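Local coordinates for bromo domain-containing protein (Trypanosoma brucei brucei, PDB 5K29), which contains a bromodomain, a four-helix module that probably recognises acetylated lysine, although the function of the protein itself has not been established, at residues A[10-22]-A[108-120]. Numbering follows the deposited sequence.
Sequences YPREEMVSLVRSL and FAMGKIDAYISQK
Tyr10, just before helix 12-21, turns one face of its ring to the edge of Tyr116 in an edge-to-face pair, centroids 5.2 Å apart and planes at 69°. Lys120 runs past the same ring in the opposite direction, its CE at the ring edge, in plane. The Tyr10 hydroxyl looks elsewhere, bonded to Val72 O. In the first turn of helix 12-21, Glu14 brings a single oxygen to two donors: Tyr116 OH reaches OE1 on its anti lone pair at 2.7 Å, and Lys120 NZ reaches OE1 on the syn side at 2.8 Å, forming a salt bridge; two donors on one oxygen probably favour the ionised form of Glu14. Met15 curls round to bring CE within 3.6 Å of Tyr116 CE2. Helices 12-21 and 97-122 are the first and last of the bromodomain's four-helix bundle in chain order, here running roughly antiparallel (148°), the axes of segments 12-21 and 108-120 approaching to 10.1 Å. Leu18 fills the middle: CD1 packs on Tyr116 CB at 3.9 Å and CD2 lies obliquely to that ring. Leu18 also touches Leu74, in the loop before helix 75-92, and Leu77 of that helix. With OG lying between the backbone N and the carbonyl carbon (chi1 73°), Ser21 bonds to Leu18 O, in the carbonyl plane on a lone pair, and Lys112 CD passes nearby; Lys112 NZ bonds weakly to Ser21 O. Leu22 ends the contact, CD2 set 3.7 Å from Lys112 CB and also against Ala109, while its carbonyl oxygen meets the edge of the Phe108 ring.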
loop_
_atom_site.group_PDB
_atom_site.type_symbol
_atom_site.label_atom_id
_atom_site.label_comp_id
_atom_site.label_asym_id
_atom_site.label_seq_id
_atom_site.Cartn_x
_atom_site.Cartn_y
_atom_site.Cartn_z
ATOM N N TYR A 10 7.561 -13.457 -1.465
ATOM C CA TYR A 10 6.443 -13.262 -2.383
ATOM C C TYR A 10 6.923 -12.827 -3.775
ATOM O O TYR A 10 7.778 -11.938 -3.865
ATOM C CB TYR A 10 5.425 -12.248 -1.818
ATOM C CG TYR A 10 5.039 -12.463 -0.365
ATOM C CD1 TYR A 10 4.194 -13.505 0.005
ATOM C CD2 TYR A 10 5.513 -11.619 0.638
ATOM C CE1 TYR A 10 3.821 -13.700 1.333
ATOM C CE2 TYR A 10 5.158 -11.813 1.975
ATOM C CZ TYR A 10 4.311 -12.859 2.317
ATOM O OH TYR A 10 3.938 -13.081 3.624
ATOM N N PRO A 11 6.378 -13.428 -4.866
ATOM C CA PRO A 11 6.801 -13.016 -6.220
ATOM C C PRO A 11 6.348 -11.608 -6.613
ATOM O O PRO A 11 5.314 -11.122 -6.132
ATOM C CB PRO A 11 6.177 -14.073 -7.134
ATOM C CG PRO A 11 5.041 -14.629 -6.367
ATOM C CD PRO A 11 5.372 -14.512 -4.914
ATOM N N ARG A 12 7.123 -10.967 -7.513
ATOM C CA ARG A 12 6.879 -9.621 -8.033
ATOM C C ARG A 12 5.466 -9.481 -8.612
ATOM O O ARG A 12 4.794 -8.498 -8.311
ATOM C CB ARG A 12 7.946 -9.242 -9.071
ATOM N N GLU A 13 5.003 -10.482 -9.393
ATOM C CA GLU A 13 3.663 -10.499 -10.002
ATOM C C GLU A 13 2.531 -10.338 -8.965
ATOM O O GLU A 13 1.568 -9.601 -9.216
ATOM C CB GLU A 13 3.453 -11.770 -10.853
ATOM N N GLU A 14 2.672 -10.998 -7.796
ATOM C CA GLU A 14 1.691 -10.934 -6.704
ATOM C C GLU A 14 1.721 -9.587 -5.992
ATOM O O GLU A 14 0.672 -9.081 -5.604
ATOM C CB GLU A 14 1.853 -12.115 -5.726
ATOM C CG GLU A 14 1.447 -13.449 -6.345
ATOM C CD GLU A 14 1.470 -14.671 -5.447
ATOM O OE1 GLU A 14 1.498 -14.508 -4.206
ATOM O OE2 GLU A 14 1.438 -15.801 -5.987
ATOM N N MET A 15 2.918 -8.994 -5.849
ATOM C CA MET A 15 3.113 -7.669 -5.233
ATOM C C MET A 15 2.546 -6.580 -6.116
ATOM O O MET A 15 1.894 -5.673 -5.611
ATOM C CB MET A 15 4.598 -7.406 -4.894
ATOM C CG MET A 15 5.188 -8.418 -3.921
ATOM S SD MET A 15 4.619 -8.174 -2.224
ATOM C CE MET A 15 3.203 -9.231 -2.181
ATOM N N VAL A 16 2.734 -6.702 -7.430
ATOM C CA VAL A 16 2.191 -5.746 -8.401
ATOM C C VAL A 16 0.659 -5.804 -8.361
ATOM O O VAL A 16 0.017 -4.768 -8.204
ATOM C CB VAL A 16 2.764 -5.960 -9.830
ATOM C CG1 VAL A 16 2.061 -5.060 -10.853
ATOM C CG2 VAL A 16 4.266 -5.708 -9.848
ATOM N N SER A 17 0.093 -7.025 -8.418
ATOM C CA SER A 17 -1.347 -7.257 -8.332
ATOM C C SER A 17 -1.891 -6.764 -7.000
ATOM O O SER A 17 -2.971 -6.175 -6.979
ATOM C CB SER A 17 -1.660 -8.737 -8.522
ATOM O OG SER A 17 -2.968 -9.046 -8.070
ATOM N N LEU A 18 -1.131 -6.961 -5.899
ATOM C CA LEU A 18 -1.534 -6.476 -4.575
ATOM C C LEU A 18 -1.591 -4.953 -4.560
ATOM O O LEU A 18 -2.626 -4.401 -4.190
ATOM C CB LEU A 18 -0.668 -7.034 -3.420
ATOM C CG LEU A 18 -1.011 -6.485 -2.017
ATOM C CD1 LEU A 18 -2.482 -6.822 -1.629
ATOM C CD2 LEU A 18 -0.039 -7.027 -0.980
ATOM N N VAL A 19 -0.534 -4.272 -5.035
ATOM C CA VAL A 19 -0.559 -2.800 -5.152
ATOM C C VAL A 19 -1.709 -2.340 -6.079
ATOM O O VAL A 19 -2.419 -1.396 -5.730
ATOM C CB VAL A 19 0.791 -2.180 -5.570
ATOM C CG1 VAL A 19 0.672 -0.663 -5.692
ATOM C CG2 VAL A 19 1.886 -2.549 -4.584
ATOM N N ARG A 20 -1.921 -3.039 -7.218
ATOM C CA ARG A 20 -3.011 -2.728 -8.154
ATOM C C ARG A 20 -4.394 -2.819 -7.483
ATOM O O ARG A 20 -5.235 -1.961 -7.738
ATOM C CB ARG A 20 -2.961 -3.646 -9.397
ATOM C CG ARG A 20 -4.210 -3.601 -10.306
ATOM C CD ARG A 20 -4.467 -2.239 -10.938
ATOM N NE ARG A 20 -5.873 -2.020 -11.287
ATOM C CZ ARG A 20 -6.406 -2.310 -12.468
ATOM N NH1 ARG A 20 -7.687 -2.058 -12.703
ATOM N NH2 ARG A 20 -5.664 -2.854 -13.423
ATOM N N SER A 21 -4.613 -3.832 -6.600
ATOM C CA SER A 21 -5.890 -4.009 -5.901
ATOM C C SER A 21 -6.214 -2.818 -4.974
ATOM O O SER A 21 -7.379 -2.577 -4.677
ATOM C CB SER A 21 -5.933 -5.345 -5.159
ATOM O OG SER A 21 -5.113 -5.368 -3.997
ATOM N N LEU A 22 -5.196 -2.028 -4.590
ATOM C CA LEU A 22 -5.386 -0.834 -3.741
ATOM C C LEU A 22 -5.963 0.331 -4.580
ATOM O O LEU A 22 -6.348 1.366 -4.031
ATOM C CB LEU A 22 -4.075 -0.420 -3.048
ATOM C CG LEU A 22 -3.249 -1.515 -2.337
ATOM C CD1 LEU A 22 -1.993 -0.943 -1.729
ATOM C CD2 LEU A 22 -4.052 -2.208 -1.230
ATOM N N PHE A 108 -8.327 0.832 4.471
ATOM C CA PHE A 108 -8.674 -0.069 3.386
ATOM C C PHE A 108 -7.438 -0.852 2.878
ATOM O O PHE A 108 -7.519 -2.070 2.715
ATOM C CB PHE A 108 -9.369 0.701 2.242
ATOM C CG PHE A 108 -9.257 0.023 0.899
ATOM C CD1 PHE A 108 -10.125 -1.009 0.547
ATOM C CD2 PHE A 108 -8.271 0.406 -0.012
ATOM C CE1 PHE A 108 -10.014 -1.643 -0.688
ATOM C CE2 PHE A 108 -8.167 -0.221 -1.250
ATOM C CZ PHE A 108 -9.054 -1.225 -1.591
ATOM N N ALA A 109 -6.326 -0.147 2.611
ATOM C CA ALA A 109 -5.086 -0.731 2.091
ATOM C C ALA A 109 -4.448 -1.718 3.096
ATOM O O ALA A 109 -3.999 -2.790 2.695
ATOM C CB ALA A 109 -4.099 0.366 1.719
ATOM N N MET A 110 -4.426 -1.369 4.385
ATOM C CA MET A 110 -3.893 -2.259 5.415
ATOM C C MET A 110 -4.717 -3.572 5.447
ATOM O O MET A 110 -4.128 -4.642 5.571
ATOM C CB MET A 110 -3.875 -1.580 6.806
ATOM C CG MET A 110 -2.971 -0.359 6.881
ATOM S SD MET A 110 -1.281 -0.696 6.330
ATOM C CE MET A 110 -0.689 0.915 6.091
ATOM N N GLY A 111 -6.040 -3.462 5.262
ATOM C CA GLY A 111 -6.975 -4.587 5.217
ATOM C C GLY A 111 -6.635 -5.544 4.089
ATOM O O GLY A 111 -6.524 -6.744 4.323
ATOM N N LYS A 112 -6.380 -5.008 2.879
ATOM C CA LYS A 112 -6.010 -5.792 1.680
ATOM C C LYS A 112 -4.625 -6.433 1.827
ATOM O O LYS A 112 -4.412 -7.568 1.401
ATOM C CB LYS A 112 -6.056 -4.927 0.397
ATOM C CG LYS A 112 -7.454 -4.725 -0.170
ATOM C CD LYS A 112 -7.607 -5.529 -1.450
ATOM C CE LYS A 112 -9.023 -5.640 -1.947
ATOM N NZ LYS A 112 -9.466 -4.411 -2.647
ATOM N N ILE A 113 -3.702 -5.713 2.462
ATOM C CA ILE A 113 -2.345 -6.183 2.717
ATOM C C ILE A 113 -2.396 -7.334 3.712
ATOM O O ILE A 113 -1.750 -8.352 3.475
ATOM C CB ILE A 113 -1.385 -5.008 3.144
ATOM C CG1 ILE A 113 -1.175 -4.006 1.954
ATOM C CG2 ILE A 113 -0.041 -5.564 3.638
ATOM C CD1 ILE A 113 -0.680 -2.540 2.317
ATOM N N ASP A 114 -3.205 -7.214 4.779
ATOM C CA ASP A 114 -3.326 -8.283 5.789
ATOM C C ASP A 114 -4.054 -9.512 5.266
ATOM O O ASP A 114 -3.688 -10.633 5.632
ATOM C CB ASP A 114 -3.946 -7.786 7.101
ATOM C CG ASP A 114 -3.084 -6.806 7.891
ATOM O OD1 ASP A 114 -1.823 -6.923 7.829
ATOM O OD2 ASP A 114 -3.663 -5.951 8.614
ATOM N N ALA A 115 -5.081 -9.307 4.411
ATOM C CA ALA A 115 -5.852 -10.391 3.794
ATOM C C ALA A 115 -4.930 -11.145 2.846
ATOM O O ALA A 115 -5.037 -12.357 2.747
ATOM C CB ALA A 115 -7.025 -9.828 3.021
ATOM N N TYR A 116 -4.015 -10.436 2.158
ATOM C CA TYR A 116 -3.071 -11.107 1.267
ATOM C C TYR A 116 -2.184 -12.091 2.101
ATOM O O TYR A 116 -2.039 -13.248 1.721
ATOM C CB TYR A 116 -2.219 -10.092 0.482
ATOM C CG TYR A 116 -1.076 -10.758 -0.258
ATOM C CD1 TYR A 116 -1.273 -11.345 -1.506
ATOM C CD2 TYR A 116 0.187 -10.867 0.323
ATOM C CE1 TYR A 116 -0.244 -12.016 -2.159
ATOM C CE2 TYR A 116 1.219 -11.550 -0.316
ATOM C CZ TYR A 116 1.009 -12.089 -1.574
ATOM O OH TYR A 116 2.039 -12.720 -2.225
ATOM N N ILE A 117 -1.581 -11.593 3.195
ATOM C CA ILE A 117 -0.753 -12.338 4.165
ATOM C C ILE A 117 -1.544 -13.523 4.736
ATOM O O ILE A 117 -1.044 -14.646 4.706
ATOM C CB ILE A 117 -0.265 -11.393 5.296
ATOM C CG1 ILE A 117 0.706 -10.328 4.773
ATOM C CG2 ILE A 117 0.341 -12.182 6.433
ATOM C CD1 ILE A 117 0.941 -9.148 5.774
ATOM N N SER A 118 -2.788 -13.273 5.214
ATOM C CA SER A 118 -3.700 -14.293 5.747
ATOM C C SER A 118 -3.982 -15.356 4.690
ATOM O O SER A 118 -4.085 -16.528 5.035
ATOM C CB SER A 118 -5.031 -13.677 6.159
ATOM O OG SER A 118 -4.865 -12.585 7.045
ATOM N N GLN A 119 -4.137 -14.950 3.410
ATOM C CA GLN A 119 -4.410 -15.895 2.320
ATOM C C GLN A 119 -3.196 -16.782 2.020
ATOM O O GLN A 119 -3.382 -17.962 1.809
ATOM C CB GLN A 119 -4.907 -15.178 1.060
ATOM C CG GLN A 119 -6.382 -14.793 1.111
ATOM N N LYS A 120 -1.960 -16.223 2.028
ATOM C CA LYS A 120 -0.713 -16.981 1.815
ATOM C C LYS A 120 -0.498 -18.009 2.942
ATOM O O LYS A 120 -0.122 -19.151 2.666
ATOM C CB LYS A 120 0.516 -16.043 1.678
ATOM C CG LYS A 120 0.511 -15.147 0.439
ATOM C CD LYS A 120 0.660 -15.886 -0.914
ATOM C CE LYS A 120 2.088 -16.173 -1.308
ATOM N NZ LYS A 120 2.171 -16.781 -2.661
#